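Long-range contacts in maltose/maltodextrin-binding protein (Thermus thermophilus, PDB 2GH9), which binds maltotriose as a periplasmic maltodextrin-binding protein, probably handing the sugar to a transport system: residues L88-V96 with I306-K314; E169-L180 with A333-V344. All coordinates share one frame; numbering follows the deposited sequence.

Contact 1: residues L88-V96 with I306-K314; sequences LADLQGVAV and IPVSKSAVK
D90, L91 and Q92, in the bend between helices 85-90 and 93-98, lie antiparallel against V308, S309 and K310, the link from strand 306-307 into helix 310-315: a single beta bridge joins a helix junction to the margin of the large mixed sheet. L91 and S309 form its non-hydrogen-bonded pair, CA to CA 4.7 Å, flanked by two bonds: K310 N gives to D90 O (2.7 Å) and Q92 N to V308 O (2.9 Å), the latter at 169°. The side chain of D90 finishes the joint at the start of helix 310-315. Its CG stands anti to the backbone N (chi1 171°), which carries the carboxylate across to S309 and S311. There D90 OD1 takes S311 N on its syn lone pair at 2.9 Å, and this N-H, at the start of helix 310-315, probably helps to stabilise the negative charge of D90. S309 OG is directed at D90 OD2, but so closely that the length of this hydrogen bond is doubtful. At the N-cap, S309 OG also accepts A312 N at 3.1 Å, 173°. Q92, extended beyond CG, crosses V308 at about a right angle, and water 1 donates both to Q92 OE1 (3.1 Å) and to P307 O. Behind the bridge A95 CB packs on V308 CB at 3.6 Å. K310 spans the outer side, its NZ giving a weak bond to A89 O. V308 is backbone-bonded to A110 of strand 104-113, P109 touches both V308 and A95, and helix 293-302 backs S309 and P307 through L296.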
ATOM      1  N   LEU A  88      -6.202 -22.340  -2.187  1.00 34.28           N
ATOM      2  CA  LEU A  88      -4.994 -21.991  -1.425  1.00 34.66           C
ATOM      3  C   LEU A  88      -3.679 -22.261  -2.156  1.00 34.30           C
ATOM      4  O   LEU A  88      -2.783 -21.408  -2.150  1.00 34.10           O
ATOM      5  CB  LEU A  88      -5.001 -22.698  -0.059  1.00 34.35           C
ATOM      6  CG  LEU A  88      -6.105 -22.202   0.876  1.00 34.80           C
ATOM      7  CD1 LEU A  88      -6.250 -23.113   2.112  1.00 33.95           C
ATOM      8  CD2 LEU A  88      -5.875 -20.723   1.272  1.00 33.45           C
ATOM      9  N   ALA A  89      -3.580 -23.422  -2.811  1.00 34.55           N
ATOM     10  CA  ALA A  89      -2.386 -23.803  -3.598  1.00 34.48           C
ATOM     11  C   ALA A  89      -2.054 -22.832  -4.721  1.00 34.35           C
ATOM     12  O   ALA A  89      -0.883 -22.694  -5.118  1.00 34.08           O
ATOM     13  CB  ALA A  89      -2.549 -25.242  -4.191  1.00 34.56           C
ATOM     14  N   ASP A  90      -3.080 -22.188  -5.268  1.00 33.97           N
ATOM     15  CA  ASP A  90      -2.868 -21.254  -6.368  1.00 34.16           C
ATOM     16  C   ASP A  90      -2.388 -19.862  -5.898  1.00 33.47           C
ATOM     17  O   ASP A  90      -1.950 -19.049  -6.706  1.00 33.26           O
ATOM     18  CB  ASP A  90      -4.143 -21.123  -7.196  1.00 34.24           C
ATOM     19  CG  ASP A  90      -4.055 -20.030  -8.210  1.00 34.88           C
ATOM     20  OD1 ASP A  90      -3.203 -20.142  -9.122  1.00 37.29           O
ATOM     21  OD2 ASP A  90      -4.836 -19.044  -8.099  1.00 37.96           O
ATOM     22  N   LEU A  91      -2.473 -19.605  -4.603  1.00 32.89           N
ATOM     23  CA  LEU A  91      -2.029 -18.319  -4.038  1.00 32.86           C
ATOM     24  C   LEU A  91      -0.510 -18.264  -3.848  1.00 32.57           C
ATOM     25  O   LEU A  91       0.118 -19.241  -3.429  1.00 32.97           O
ATOM     26  CB  LEU A  91      -2.698 -18.058  -2.681  1.00 32.34           C
ATOM     27  CG  LEU A  91      -4.229 -18.018  -2.577  1.00 32.40           C
ATOM     28  CD1 LEU A  91      -4.654 -17.866  -1.117  1.00 31.77           C
ATOM     29  CD2 LEU A  91      -4.829 -16.910  -3.414  1.00 33.07           C
ATOM     30  N   GLN A  92       0.073 -17.106  -4.139  1.00 32.11           N
ATOM     31  CA  GLN A  92       1.470 -16.841  -3.829  1.00 31.49           C
ATOM     32  C   GLN A  92       1.716 -16.965  -2.322  1.00 30.55           C
ATOM     33  O   GLN A  92       0.953 -16.446  -1.506  1.00 29.87           O
ATOM     34  CB  GLN A  92       1.846 -15.435  -4.294  1.00 31.28           C
ATOM     35  CG  GLN A  92       1.876 -15.253  -5.794  1.00 31.89           C
ATOM     36  CD  GLN A  92       1.956 -13.800  -6.222  1.00 33.67           C
ATOM     37  OE1 GLN A  92       1.695 -12.879  -5.430  1.00 35.21           O
ATOM     38  NE2 GLN A  92       2.316 -13.581  -7.496  1.00 35.32           N
ATOM     39  N   GLY A  93       2.789 -17.657  -1.963  1.00 30.20           N
ATOM     40  CA  GLY A  93       3.196 -17.815  -0.572  1.00 29.71           C
ATOM     41  C   GLY A  93       3.204 -16.564   0.304  1.00 29.17           C
ATOM     42  O   GLY A  93       2.778 -16.607   1.436  1.00 29.35           O
ATOM     43  N   VAL A  94       3.733 -15.459  -0.199  1.00 29.18           N
ATOM     44  CA  VAL A  94       3.804 -14.230   0.605  1.00 28.93           C
ATOM     45  C   VAL A  94       2.405 -13.680   0.911  1.00 27.59           C
ATOM     46  O   VAL A  94       2.189 -13.075   1.947  1.00 27.21           O
ATOM     47  CB  VAL A  94       4.631 -13.115  -0.092  1.00 29.14           C
ATOM     48  CG1 VAL A  94       6.103 -13.537  -0.256  1.00 31.26           C
ATOM     49  CG2 VAL A  94       4.029 -12.787  -1.421  1.00 30.44           C
ATOM     50  N   ALA A  95       1.469 -13.873  -0.012  1.00 27.24           N
ATOM     51  CA  ALA A  95       0.090 -13.401   0.174  1.00 27.01           C
ATOM     52  C   ALA A  95      -0.641 -14.219   1.228  1.00 26.36           C
ATOM     53  O   ALA A  95      -1.400 -13.667   2.037  1.00 24.95           O
ATOM     54  CB  ALA A  95      -0.663 -13.442  -1.149  1.00 27.14           C
ATOM     55  N   VAL A  96      -0.428 -15.541   1.205  1.00 26.61           N
ATOM     56  CA  VAL A  96      -0.908 -16.413   2.256  1.00 26.83           C
ATOM     57  C   VAL A  96      -0.334 -15.975   3.603  1.00 26.23           C
ATOM     58  O   VAL A  96      -1.074 -15.787   4.536  1.00 25.92           O
ATOM     59  CB  VAL A  96      -0.576 -17.908   1.982  1.00 27.07           C
ATOM     60  CG1 VAL A  96      -0.990 -18.772   3.154  1.00 27.60           C
ATOM     61  CG2 VAL A  96      -1.266 -18.389   0.710  1.00 27.38           C
ATOM     62  N   ILE A 306      -2.009  -6.048  -8.560  1.00 22.18           N
ATOM     63  CA  ILE A 306      -1.529  -7.292  -9.180  1.00 22.96           C
ATOM     64  C   ILE A 306      -2.182  -8.493  -8.500  1.00 23.13           C
ATOM     65  O   ILE A 306      -2.122  -8.601  -7.285  1.00 23.47           O
ATOM     66  CB  ILE A 306       0.011  -7.390  -9.093  1.00 23.29           C
ATOM     67  CG1 ILE A 306       0.668  -6.093  -9.623  1.00 22.86           C
ATOM     68  CG2 ILE A 306       0.562  -8.651  -9.843  1.00 21.70           C
ATOM     69  CD1 ILE A 306       0.093  -5.588 -10.967  1.00 22.33           C
ATOM     70  N   PRO A 307      -2.819  -9.398  -9.269  1.00 23.55           N
ATOM     71  CA  PRO A 307      -3.354 -10.630  -8.635  1.00 24.05           C
ATOM     72  C   PRO A 307      -2.336 -11.408  -7.802  1.00 24.33           C
ATOM     73  O   PRO A 307      -1.164 -11.490  -8.168  1.00 24.41           O
ATOM     74  CB  PRO A 307      -3.809 -11.471  -9.835  1.00 24.03           C
ATOM     75  CG  PRO A 307      -4.183 -10.443 -10.856  1.00 23.96           C
ATOM     76  CD  PRO A 307      -3.144  -9.349 -10.702  1.00 23.47           C
ATOM     77  N   VAL A 308      -2.773 -11.949  -6.667  1.00 25.50           N
ATOM     78  CA  VAL A 308      -1.926 -12.853  -5.892  1.00 26.59           C
ATOM     79  C   VAL A 308      -2.159 -14.335  -6.304  1.00 27.50           C
ATOM     80  O   VAL A 308      -1.542 -15.247  -5.746  1.00 27.05           O
ATOM     81  CB  VAL A 308      -2.110 -12.668  -4.376  1.00 26.84           C
ATOM     82  CG1 VAL A 308      -1.684 -11.230  -3.968  1.00 26.47           C
ATOM     83  CG2 VAL A 308      -3.526 -12.952  -3.976  1.00 26.89           C
ATOM     84  N   SER A 309      -3.054 -14.549  -7.266  1.00 28.34           N
ATOM     85  CA  SER A 309      -3.229 -15.870  -7.884  1.00 29.63           C
ATOM     86  C   SER A 309      -2.071 -16.136  -8.847  1.00 30.08           C
ATOM     87  O   SER A 309      -1.916 -15.432  -9.837  1.00 28.90           O
ATOM     88  CB  SER A 309      -4.568 -15.935  -8.627  1.00 29.47           C
ATOM     89  OG  SER A 309      -4.662 -17.053  -9.494  1.00 29.35           O
ATOM     90  N   LYS A 310      -1.261 -17.156  -8.554  1.00 31.63           N
ATOM     91  CA  LYS A 310      -0.218 -17.598  -9.498  1.00 32.86           C
ATOM     92  C   LYS A 310      -0.764 -17.730 -10.915  1.00 33.51           C
ATOM     93  O   LYS A 310      -0.218 -17.172 -11.867  1.00 33.30           O
ATOM     94  CB  LYS A 310       0.358 -18.947  -9.087  1.00 33.28           C
ATOM     95  CG  LYS A 310       1.198 -18.951  -7.827  1.00 33.85           C
ATOM     96  CD  LYS A 310       1.769 -20.347  -7.624  1.00 34.11           C
ATOM     97  CE  LYS A 310       2.040 -20.678  -6.165  1.00 35.91           C
ATOM     98  NZ  LYS A 310       2.288 -22.153  -5.936  1.00 35.25           N
ATOM     99  N   SER A 311      -1.849 -18.489 -11.029  1.00 34.75           N
ATOM    100  CA  SER A 311      -2.577 -18.708 -12.287  1.00 35.28           C
ATOM    101  C   SER A 311      -2.917 -17.394 -13.020  1.00 35.85           C
ATOM    102  O   SER A 311      -2.549 -17.203 -14.193  1.00 35.42           O
ATOM    103  CB  SER A 311      -3.857 -19.506 -11.961  1.00 35.55           C
ATOM    104  OG  SER A 311      -4.793 -19.528 -13.018  1.00 38.05           O
ATOM    105  N   ALA A 312      -3.625 -16.497 -12.327  1.00 35.92           N
ATOM    106  CA  ALA A 312      -4.031 -15.217 -12.897  1.00 36.19           C
ATOM    107  C   ALA A 312      -2.832 -14.329 -13.274  1.00 36.59           C
ATOM    108  O   ALA A 312      -2.867 -13.647 -14.293  1.00 36.30           O
ATOM    109  CB  ALA A 312      -4.974 -14.484 -11.930  1.00 36.08           C
ATOM    110  N   VAL A 313      -1.769 -14.357 -12.471  1.00 37.01           N
ATOM    111  CA  VAL A 313      -0.555 -13.575 -12.764  1.00 37.92           C
ATOM    112  C   VAL A 313       0.141 -14.001 -14.076  1.00 38.34           C
ATOM    113  O   VAL A 313       0.514 -13.145 -14.892  1.00 37.94           O
ATOM    114  CB  VAL A 313       0.479 -13.636 -11.591  1.00 37.82           C
ATOM    115  CG1 VAL A 313       1.896 -13.746 -12.105  1.00 38.42           C
ATOM    116  CG2 VAL A 313       0.344 -12.422 -10.706  1.00 38.47           C
ATOM    117  N   LYS A 314       0.327 -15.309 -14.257  1.00 38.84           N
ATOM    118  CA  LYS A 314       0.931 -15.845 -15.480  1.00 38.98           C
ATOM    119  C   LYS A 314       0.097 -15.449 -16.691  1.00 38.68           C
ATOM    120  O   LYS A 314       0.633 -15.142 -17.749  1.00 38.37           O
ATOM    121  CB  LYS A 314       1.041 -17.374 -15.409  1.00 39.55           C
ATOM    122  CG  LYS A 314       1.842 -17.996 -16.541  1.00 39.69           C
ATOM    123  CD  LYS A 314       1.650 -19.501 -16.567  1.00 40.45           C
ATOM    124  CE  LYS A 314       2.732 -20.217 -17.376  1.00 42.67           C
ATOM    125  NZ  LYS A 314       2.751 -21.704 -17.125  1.00 42.27           N
TER
HETATM  126  O   HOH W   1       1.356 -10.565  -7.448  1.00 38.92           O

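Contact 2: residues E169-L180 with A333-V344; sequences ENVFAKDAKGNL and APMPNIPEMGKV
N170, F172 and L180 meet P334, P336 and I338 where the hairpin 172-181 and the residues leading into it meet the chain leaving strand 333-334. The tight part is apolar and gathers round F172. V171 CG1 lies 3.6 Å above the centre of one face of the F172 ring, while across the contact V344 CG2 comes to F172 CZ at 3.6 Å and I338 CD1 to F172 CE2 at 3.7 Å, both obliquely. With its CG anti to the carbonyl carbon (chi1 -58°), F172 sends the ring among them. M341, bent at chi2, lays its SD beside V171 CG2 (3.9 Å) and makes an oblique Met-aromatic contact with F172, SD to ring centroid 5.2 Å. L180 crosses P336 at about a right angle, L180 CD1 touching P336 CB at 3.6 Å. The type I turn from I338 to M341 leads into helix 341-357, and the segment 333-344 probably serves as one of the crossovers between lobes, as in other periplasmic maltose-binding proteins; M335, a pocket residue, touches a glucose unit of the bound maltotriose. Toward solvent the contact thins to E169 against A333 and N170 against P334. N170 ND2 gives to P334 O at 2.8 Å, 158°, the acceptor nearly in the amide plane, and N170 OD1 takes V171 N at 2.6 Å in the carbonyl plane, fixing the rotation of the amide. With an alanine here, P334 O would probably lose this donor and V171 N its acceptor, freeing the lead-in to the hairpin to shift against P336. Nearby, F265 of strand 265-273 touches N170 and V171.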
ATOM      1  N   GLU A 169      16.242  -3.136   6.779  1.00 27.86           N
ATOM      2  CA  GLU A 169      15.693  -4.312   6.066  1.00 27.87           C
ATOM      3  C   GLU A 169      14.158  -4.262   6.059  1.00 27.26           C
ATOM      4  O   GLU A 169      13.507  -4.459   5.042  1.00 26.14           O
ATOM      5  CB  GLU A 169      16.181  -5.600   6.738  1.00 28.19           C
ATOM      6  CG  GLU A 169      15.612  -6.904   6.188  1.00 30.29           C
ATOM      7  CD  GLU A 169      15.747  -7.051   4.666  1.00 35.41           C
ATOM      8  OE1 GLU A 169      16.762  -6.611   4.077  1.00 37.11           O
ATOM      9  OE2 GLU A 169      14.820  -7.631   4.057  1.00 39.75           O
ATOM     10  N   ASN A 170      13.602  -3.979   7.221  1.00 27.65           N
ATOM     11  CA  ASN A 170      12.189  -3.773   7.375  1.00 28.57           C
ATOM     12  C   ASN A 170      12.023  -2.861   8.580  1.00 29.36           C
ATOM     13  O   ASN A 170      12.986  -2.163   8.948  1.00 28.59           O
ATOM     14  CB  ASN A 170      11.464  -5.125   7.518  1.00 28.20           C
ATOM     15  CG  ASN A 170       9.991  -5.058   7.091  1.00 27.35           C
ATOM     16  OD1 ASN A 170       9.288  -4.110   7.438  1.00 24.68           O
ATOM     17  ND2 ASN A 170       9.531  -6.056   6.339  1.00 26.67           N
ATOM     18  N   VAL A 171      10.814  -2.820   9.158  1.00 30.08           N
ATOM     19  CA  VAL A 171      10.528  -1.977  10.294  1.00 31.38           C
ATOM     20  C   VAL A 171      11.220  -2.521  11.544  1.00 32.52           C
ATOM     21  O   VAL A 171      11.799  -1.766  12.317  1.00 32.68           O
ATOM     22  CB  VAL A 171       8.999  -1.859  10.549  1.00 31.08           C
ATOM     23  CG1 VAL A 171       8.723  -1.102  11.851  1.00 29.70           C
ATOM     24  CG2 VAL A 171       8.320  -1.149   9.383  1.00 30.37           C
ATOM     25  N   PHE A 172      11.144  -3.835  11.719  1.00 34.74           N
ATOM     26  CA  PHE A 172      11.647  -4.520  12.908  1.00 36.04           C
ATOM     27  C   PHE A 172      12.680  -5.576  12.528  1.00 37.90           C
ATOM     28  O   PHE A 172      12.564  -6.212  11.483  1.00 38.60           O
ATOM     29  CB  PHE A 172      10.509  -5.251  13.611  1.00 35.57           C
ATOM     30  CG  PHE A 172       9.362  -4.379  14.029  1.00 34.75           C
ATOM     31  CD1 PHE A 172       9.499  -3.468  15.061  1.00 35.02           C
ATOM     32  CD2 PHE A 172       8.116  -4.535  13.446  1.00 33.11           C
ATOM     33  CE1 PHE A 172       8.409  -2.689  15.478  1.00 35.09           C
ATOM     34  CE2 PHE A 172       7.038  -3.778  13.859  1.00 34.08           C
ATOM     35  CZ  PHE A 172       7.179  -2.854  14.872  1.00 34.79           C
ATOM     36  N   ALA A 173      13.670  -5.782  13.398  1.00 40.29           N
ATOM     37  CA  ALA A 173      14.628  -6.880  13.255  1.00 42.19           C
ATOM     38  C   ALA A 173      13.928  -8.238  13.434  1.00 44.08           C
ATOM     39  O   ALA A 173      12.969  -8.342  14.198  1.00 44.45           O
ATOM     40  CB  ALA A 173      15.762  -6.718  14.274  1.00 41.93           C
ATOM     41  N   LYS A 174      14.379  -9.251  12.694  1.00 46.56           N
ATOM     42  CA  LYS A 174      13.916 -10.640  12.875  1.00 48.46           C
ATOM     43  C   LYS A 174      14.691 -11.278  14.013  1.00 50.24           C
ATOM     44  O   LYS A 174      15.908 -11.107  14.109  1.00 50.37           O
ATOM     45  CB  LYS A 174      14.140 -11.486  11.619  1.00 48.78           C
ATOM     46  CG  LYS A 174      13.180 -11.240  10.477  1.00 49.45           C
ATOM     47  CD  LYS A 174      13.430 -12.245   9.351  1.00 49.19           C
ATOM     48  CE  LYS A 174      12.699 -11.855   8.075  1.00 49.94           C
ATOM     49  NZ  LYS A 174      13.117 -12.696   6.895  1.00 51.69           N
ATOM     50  N   ASP A 175      13.999 -12.047  14.853  1.00 52.53           N
ATOM     51  CA  ASP A 175      14.566 -12.459  16.134  1.00 53.28           C
ATOM     52  C   ASP A 175      14.677 -13.965  16.364  1.00 54.45           C
ATOM     53  O   ASP A 175      13.691 -14.724  16.241  1.00 54.97           O
ATOM     54  CB  ASP A 175      13.759 -11.841  17.268  1.00 53.96           C
ATOM     55  CG  ASP A 175      14.516 -11.819  18.591  1.00 54.45           C
ATOM     56  OD1 ASP A 175      15.303 -12.767  18.857  1.00 57.08           O
ATOM     57  OD2 ASP A 175      14.308 -10.852  19.371  1.00 57.99           O
ATOM     58  N   ALA A 176      15.896 -14.353  16.744  1.00 55.28           N
ATOM     59  CA  ALA A 176      16.227 -15.699  17.190  1.00 55.57           C
ATOM     60  C   ALA A 176      16.248 -16.617  15.990  1.00 56.07           C
ATOM     61  O   ALA A 176      17.324 -16.989  15.510  1.00 56.01           O
ATOM     62  CB  ALA A 176      15.239 -16.190  18.266  1.00 55.78           C
ATOM     63  N   LYS A 177      15.056 -16.972  15.515  1.00 56.46           N
ATOM     64  CA  LYS A 177      14.897 -17.703  14.265  1.00 56.61           C
ATOM     65  C   LYS A 177      13.539 -17.358  13.647  1.00 56.63           C
ATOM     66  O   LYS A 177      12.546 -18.073  13.848  1.00 56.87           O
ATOM     67  CB  LYS A 177      15.020 -19.227  14.465  1.00 57.29           C
ATOM     68  CG  LYS A 177      16.430 -19.763  14.830  1.00 58.21           C
ATOM     69  CD  LYS A 177      17.463 -19.557  13.711  1.00 59.16           C
ATOM     70  CE  LYS A 177      18.770 -20.322  13.978  1.00 59.29           C
ATOM     71  NZ  LYS A 177      19.596 -19.730  15.086  1.00 60.03           N
ATOM     72  N   GLY A 178      13.502 -16.232  12.934  1.00 56.17           N
ATOM     73  CA  GLY A 178      12.461 -15.983  11.935  1.00 55.67           C
ATOM     74  C   GLY A 178      11.405 -14.947  12.258  1.00 55.26           C
ATOM     75  O   GLY A 178      10.901 -14.293  11.347  1.00 55.41           O
ATOM     76  N   ASN A 179      11.064 -14.804  13.540  1.00 54.66           N
ATOM     77  CA  ASN A 179       9.960 -13.926  13.967  1.00 53.82           C
ATOM     78  C   ASN A 179      10.411 -12.504  14.281  1.00 53.11           C
ATOM     79  O   ASN A 179      11.438 -12.307  14.927  1.00 53.17           O
ATOM     80  CB  ASN A 179       9.280 -14.501  15.210  1.00 54.08           C
ATOM     81  CG  ASN A 179       8.703 -15.875  14.976  1.00 54.26           C
ATOM     82  OD1 ASN A 179       8.063 -16.130  13.954  1.00 54.01           O
ATOM     83  ND2 ASN A 179       8.924 -16.773  15.928  1.00 54.09           N
ATOM     84  N   LEU A 180       9.625 -11.516  13.852  1.00 52.22           N
ATOM     85  CA  LEU A 180       9.951 -10.116  14.109  1.00 51.07           C
ATOM     86  C   LEU A 180       9.967  -9.831  15.603  1.00 50.17           C
ATOM     87  O   LEU A 180       9.129 -10.338  16.346  1.00 50.28           O
ATOM     88  CB  LEU A 180       8.948  -9.184  13.436  1.00 51.00           C
ATOM     89  CG  LEU A 180       8.866  -9.234  11.910  1.00 50.97           C
ATOM     90  CD1 LEU A 180       7.597  -8.539  11.478  1.00 50.29           C
ATOM     91  CD2 LEU A 180      10.096  -8.617  11.233  1.00 50.43           C
ATOM     92  N   ALA A 333      10.101  -5.423   0.526  1.00 24.27           N
ATOM     93  CA  ALA A 333       9.845  -6.286   1.672  1.00 24.34           C
ATOM     94  C   ALA A 333       8.377  -6.157   2.060  1.00 24.26           C
ATOM     95  O   ALA A 333       7.862  -5.039   2.099  1.00 23.67           O
ATOM     96  CB  ALA A 333      10.721  -5.875   2.832  1.00 24.15           C
ATOM     97  N   PRO A 334       7.703  -7.284   2.395  1.00 24.59           N
ATOM     98  CA  PRO A 334       6.333  -7.150   2.891  1.00 24.22           C
ATOM     99  C   PRO A 334       6.262  -6.354   4.187  1.00 23.87           C
ATOM    100  O   PRO A 334       7.114  -6.521   5.071  1.00 24.07           O
ATOM    101  CB  PRO A 334       5.871  -8.601   3.154  1.00 24.36           C
ATOM    102  CG  PRO A 334       6.861  -9.485   2.542  1.00 25.08           C
ATOM    103  CD  PRO A 334       8.151  -8.688   2.373  1.00 25.66           C
ATOM    104  N   MET A 335       5.246  -5.506   4.305  1.00 23.47           N
ATOM    105  CA  MET A 335       4.906  -4.917   5.576  1.00 23.65           C
ATOM    106  C   MET A 335       4.767  -6.012   6.650  1.00 24.19           C
ATOM    107  O   MET A 335       4.308  -7.124   6.355  1.00 23.77           O
ATOM    108  CB  MET A 335       3.589  -4.153   5.483  1.00 23.77           C
ATOM    109  CG  MET A 335       3.720  -2.830   4.803  1.00 22.89           C
ATOM    110  SD  MET A 335       2.241  -1.892   4.861  1.00 21.77           S
ATOM    111  CE  MET A 335       1.158  -2.809   3.743  1.00 20.77           C
ATOM    112  N   PRO A 336       5.134  -5.685   7.908  1.00 25.20           N
ATOM    113  CA  PRO A 336       4.790  -6.582   8.987  1.00 25.75           C
ATOM    114  C   PRO A 336       3.283  -6.567   9.209  1.00 26.14           C
ATOM    115  O   PRO A 336       2.635  -5.506   9.050  1.00 25.70           O
ATOM    116  CB  PRO A 336       5.482  -5.965  10.215  1.00 26.28           C
ATOM    117  CG  PRO A 336       6.442  -4.976   9.699  1.00 25.98           C
ATOM    118  CD  PRO A 336       5.824  -4.488   8.401  1.00 25.04           C
ATOM    119  N   ASN A 337       2.734  -7.718   9.594  1.00 26.46           N
ATOM    120  CA  ASN A 337       1.322  -7.800   9.902  1.00 27.57           C
ATOM    121  C   ASN A 337       1.048  -7.893  11.402  1.00 27.37           C
ATOM    122  O   ASN A 337      -0.084  -8.054  11.799  1.00 27.85           O
ATOM    123  CB  ASN A 337       0.658  -8.941   9.116  1.00 27.75           C
ATOM    124  CG  ASN A 337       0.747 -10.304   9.807  1.00 29.04           C
ATOM    125  OD1 ASN A 337       1.445 -10.492  10.808  1.00 29.68           O
ATOM    126  ND2 ASN A 337       0.022 -11.268   9.251  1.00 28.59           N
ATOM    127  N   ILE A 338       2.084  -7.749  12.217  1.00 28.33           N
ATOM    128  CA  ILE A 338       1.941  -7.870  13.690  1.00 28.37           C
ATOM    129  C   ILE A 338       1.191  -6.693  14.302  1.00 28.51           C
ATOM    130  O   ILE A 338       1.173  -5.586  13.737  1.00 28.60           O
ATOM    131  CB  ILE A 338       3.309  -8.071  14.398  1.00 28.29           C
ATOM    132  CG1 ILE A 338       4.290  -6.921  14.112  1.00 28.06           C
ATOM    133  CG2 ILE A 338       3.906  -9.400  13.987  1.00 28.51           C
ATOM    134  CD1 ILE A 338       5.533  -6.952  14.977  1.00 28.66           C
ATOM    135  N   PRO A 339       0.551  -6.911  15.466  1.00 28.97           N
ATOM    136  CA  PRO A 339      -0.272  -5.856  16.044  1.00 29.23           C
ATOM    137  C   PRO A 339       0.443  -4.528  16.259  1.00 29.59           C
ATOM    138  O   PRO A 339      -0.164  -3.469  16.117  1.00 29.68           O
ATOM    139  CB  PRO A 339      -0.709  -6.457  17.386  1.00 29.40           C
ATOM    140  CG  PRO A 339      -0.674  -7.911  17.155  1.00 30.10           C
ATOM    141  CD  PRO A 339       0.501  -8.142  16.273  1.00 28.66           C
ATOM    142  N   GLU A 340       1.725  -4.613  16.596  1.00 30.06           N
ATOM    143  CA  GLU A 340       2.557  -3.464  16.927  1.00 30.50           C
ATOM    144  C   GLU A 340       2.793  -2.504  15.753  1.00 30.37           C
ATOM    145  O   GLU A 340       3.049  -1.318  15.953  1.00 29.80           O
ATOM    146  CB  GLU A 340       3.904  -3.971  17.465  1.00 31.03           C
ATOM    147  CG  GLU A 340       3.789  -4.685  18.827  1.00 32.60           C
ATOM    148  CD  GLU A 340       3.524  -6.192  18.740  1.00 34.09           C
ATOM    149  OE1 GLU A 340       3.398  -6.758  17.633  1.00 33.89           O
ATOM    150  OE2 GLU A 340       3.447  -6.819  19.817  1.00 34.96           O
ATOM    151  N   MET A 341       2.687  -3.011  14.525  1.00 30.76           N
ATOM    152  CA  MET A 341       2.798  -2.151  13.340  1.00 30.45           C
ATOM    153  C   MET A 341       1.861  -0.929  13.431  1.00 29.95           C
ATOM    154  O   MET A 341       2.244   0.172  13.039  1.00 29.89           O
ATOM    155  CB  MET A 341       2.524  -2.969  12.057  1.00 30.44           C
ATOM    156  CG  MET A 341       3.112  -2.378  10.803  1.00 31.14           C
ATOM    157  SD  MET A 341       4.849  -1.889  10.914  1.00 32.89           S
ATOM    158  CE  MET A 341       4.735  -0.110  10.733  1.00 30.89           C
ATOM    159  N   GLY A 342       0.653  -1.114  13.963  1.00 29.92           N
ATOM    160  CA  GLY A 342      -0.302  -0.009  14.143  1.00 30.40           C
ATOM    161  C   GLY A 342       0.222   1.157  14.985  1.00 30.51           C
ATOM    162  O   GLY A 342      -0.166   2.315  14.779  1.00 30.23           O
ATOM    163  N   LYS A 343       1.105   0.836  15.931  1.00 31.13           N
ATOM    164  CA  LYS A 343       1.768   1.833  16.785  1.00 31.39           C
ATOM    165  C   LYS A 343       2.872   2.631  16.073  1.00 31.14           C
ATOM    166  O   LYS A 343       3.169   3.759  16.470  1.00 31.88           O
ATOM    167  CB  LYS A 343       2.372   1.159  18.033  1.00 32.10           C
ATOM    168  CG  LYS A 343       1.376   0.859  19.161  1.00 34.85           C
ATOM    169  CD  LYS A 343       0.894  -0.587  19.143  1.00 37.28           C
ATOM    170  CE  LYS A 343       0.345  -1.034  20.515  1.00 37.87           C
ATOM    171  NZ  LYS A 343      -0.144  -2.460  20.456  1.00 39.39           N
ATOM    172  N   VAL A 344       3.477   2.063  15.032  1.00 31.01           N
ATOM    173  CA  VAL A 344       4.667   2.677  14.395  1.00 29.85           C
ATOM    174  C   VAL A 344       4.337   3.833  13.444  1.00 29.54           C
ATOM    175  O   VAL A 344       5.019   4.849  13.451  1.00 28.82           O
ATOM    176  CB  VAL A 344       5.522   1.617  13.685  1.00 30.34           C
ATOM    177  CG1 VAL A 344       6.700   2.275  12.920  1.00 30.09           C
ATOM    178  CG2 VAL A 344       6.058   0.606  14.709  1.00 29.82           C
TER

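The segments alternate along the chain, 88-96, 169-180, 306-314, 333-344, so the two contacts cross in sequence. Their centres lie 22 Å apart and their nearest atoms about 5 Å, without touching. The large mixed sheet is common to both: strand 306-307 of contact 1 pairs with strand 104-113, strand 333-334 of contact 2 with strand 265-273, and those two partners pair with each other. Contact 1 stays in the lobe built on this sheet, whereas contact 2 runs from it to the hairpin 172-181, probably part of the second lobe. Contact 2 also lies nearer the sugar: its M335 touches a glucose unit, whereas the side chain of V308 in contact 1 is about 12 Å from one.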